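Local coordinates for NAD-dependent benzaldehyde dehydrogenase (Legionella pneumophila, PDB 3RHE), which may act as an NAD-dependent benzaldehyde dehydrogenase, though it belongs to the glyoxalase/bleomycin resistance (vicinal oxygen chelate) superfamily and its activity is uncertain, at residues F73-S77 against N78-D82. Sequence-based numbering, arbitrary orientation.
Sequences FQVNS and NEMVD
Val75 meets both Met80 and Val81 where the chain leaves strand 69-74 and turns into helix 78-90. The motif is a helix N-cap, with Ser77 as the capping residue. It joins a strand to a helix within the glyoxalase/bleomycin resistance fold. Val75 lies just before the turn, and its backbone bonds to Phe121 of the neighbouring strand 117-123. Its side chain sets out toward the first turn of the helix. Val75 CB lies 3.6 Å from CG of Met80, a selenomethionine, and the two side chains cross at about a right angle. The other apolar contact is made by methyl groups, with Val75 CG2 3.5 Å from Val81 CG2. Val81 is buried and also touches Tyr106 and Phe108 of strand 105-111, so this contact reaches down toward the sheet.

Asn76 is exposed. Its amide oxygen OD1 rests 3.4 Å from Met80 CB, a van der Waals contact. Met80 CG is anti to the backbone N (chi1 -179°), which carries it back over Val75 and Asn76. The chain then bends at chi2 and chi3, and its end leads away from residues 73-77, although Met80 CE stays 4.0 Å from Asn76 OD1.

Ser77 accepts two hydrogen bonds, one on its side chain and one on its carbonyl. The first is the capping bond. Its OG sits between its own backbone N and carbonyl carbon (chi1 61°), where it accepts from Met80 N at 3.2 Å. This side-chain bond serves an amide of the first helical turn. The carboxylate of Glu79 passes nearby, with OE1 3.6 Å from Ser77 CB. The Ser77 carbonyl starts the regular helical pattern: Val81 N donates to Ser77 O at 3.1 Å, with an N-H...O angle of 163°. The same oxygen also packs 3.4 Å from the methyl CG2 of Val81.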
loop_
_atom_site.group_PDB
_atom_site.type_symbol
_atom_site.label_atom_id
_atom_site.label_comp_id
_atom_site.label_asym_id
_atom_site.label_seq_id
_atom_site.Cartn_x
_atom_site.Cartn_y
_atom_site.Cartn_z
ATOM N N PHE A 73 2.596 -4.300 3.757
ATOM C CA PHE A 73 2.994 -4.655 5.110
ATOM C C PHE A 73 3.623 -3.415 5.736
ATOM O O PHE A 73 4.693 -2.994 5.312
ATOM C CB PHE A 73 4.074 -5.748 5.098
ATOM C CG PHE A 73 3.754 -6.951 4.238
ATOM C CD1 PHE A 73 3.457 -8.178 4.822
ATOM C CD2 PHE A 73 3.781 -6.868 2.852
ATOM C CE1 PHE A 73 3.172 -9.289 4.040
ATOM C CE2 PHE A 73 3.500 -7.970 2.068
ATOM C CZ PHE A 73 3.195 -9.186 2.663
ATOM N N GLN A 74 2.965 -2.837 6.736
ATOM C CA GLN A 74 3.484 -1.661 7.418
ATOM C C GLN A 74 4.416 -2.098 8.549
ATOM O O GLN A 74 4.046 -2.941 9.371
ATOM C CB GLN A 74 2.352 -0.795 7.970
ATOM C CG GLN A 74 2.837 0.548 8.503
ATOM C CD GLN A 74 1.726 1.388 9.117
ATOM O OE1 GLN A 74 0.537 1.132 8.903
ATOM N NE2 GLN A 74 2.112 2.397 9.894
ATOM N N VAL A 75 5.631 -1.555 8.569
ATOM C CA VAL A 75 6.594 -1.921 9.617
ATOM C C VAL A 75 7.036 -0.710 10.431
ATOM O O VAL A 75 6.737 0.438 10.082
ATOM C CB VAL A 75 7.835 -2.696 9.062
ATOM C CG1 VAL A 75 7.384 -3.965 8.381
ATOM C CG2 VAL A 75 8.634 -1.830 8.092
ATOM N N ASN A 76 7.766 -0.983 11.506
ATOM C CA ASN A 76 8.040 0.005 12.544
ATOM C C ASN A 76 9.072 1.103 12.207
ATOM O O ASN A 76 9.015 2.209 12.756
ATOM C CB ASN A 76 8.432 -0.722 13.846
ATOM C CG ASN A 76 9.867 -1.257 13.819
ATOM O OD1 ASN A 76 10.141 -2.365 13.333
ATOM N ND2 ASN A 76 10.785 -0.471 14.355
ATOM N N SER A 77 10.015 0.816 11.322
ATOM C CA SER A 77 11.093 1.770 11.072
ATOM C C SER A 77 11.733 1.554 9.718
ATOM O O SER A 77 11.543 0.506 9.095
ATOM C CB SER A 77 12.176 1.634 12.152
ATOM O OG SER A 77 12.724 0.324 12.133
ATOM N N ASN A 78 12.526 2.535 9.287
ATOM C CA ASN A 78 13.261 2.433 8.038
ATOM C C ASN A 78 14.244 1.274 8.081
ATOM O O ASN A 78 14.453 0.584 7.083
ATOM C CB ASN A 78 13.994 3.746 7.729
ATOM C CG ASN A 78 13.048 4.858 7.315
ATOM O OD1 ASN A 78 11.829 4.715 7.395
ATOM N ND2 ASN A 78 13.610 5.976 6.872
ATOM N N GLU A 79 14.861 1.077 9.243
ATOM C CA GLU A 79 15.764 -0.051 9.447
ATOM C C GLU A 79 15.049 -1.389 9.256
ATOM O O GLU A 79 15.594 -2.301 8.661
ATOM C CB GLU A 79 16.412 0.018 10.841
ATOM C CG GLU A 79 17.444 1.139 10.994
ATOM C CD GLU A 79 16.840 2.507 11.344
ATOM O OE1 GLU A 79 15.610 2.620 11.567
ATOM O OE2 GLU A 79 17.613 3.485 11.381
HETATM N N MSE A 80 13.826 -1.516 9.760
HETATM C CA MSE A 80 13.081 -2.755 9.532
HETATM C C MSE A 80 12.772 -2.941 8.036
HETATM O O MSE A 80 12.835 -4.056 7.516
HETATM C CB MSE A 80 11.787 -2.802 10.364
HETATM C CG MSE A 80 11.002 -4.096 10.175
HETATM SE SE MSE A 80 12.090 -5.664 10.610
HETATM C CE MSE A 80 11.491 -5.994 12.427
ATOM N N VAL A 81 12.431 -1.853 7.348
ATOM C CA VAL A 81 12.263 -1.912 5.893
ATOM C C VAL A 81 13.519 -2.452 5.209
ATOM O O VAL A 81 13.435 -3.313 4.350
ATOM C CB VAL A 81 11.954 -0.526 5.291
ATOM C CG1 VAL A 81 11.958 -0.599 3.764
ATOM C CG2 VAL A 81 10.642 0.007 5.819
ATOM N N ASP A 82 14.692 -1.936 5.588
ATOM C CA ASP A 82 15.949 -2.427 5.013
ATOM C C ASP A 82 16.193 -3.891 5.360
ATOM O O ASP A 82 16.651 -4.670 4.526
ATOM C CB ASP A 82 17.146 -1.589 5.489
ATOM C CG ASP A 82 17.152 -0.201 4.890
ATOM O OD1 ASP A 82 16.669 -0.043 3.745
ATOM O OD2 ASP A 82 17.628 0.727 5.566
#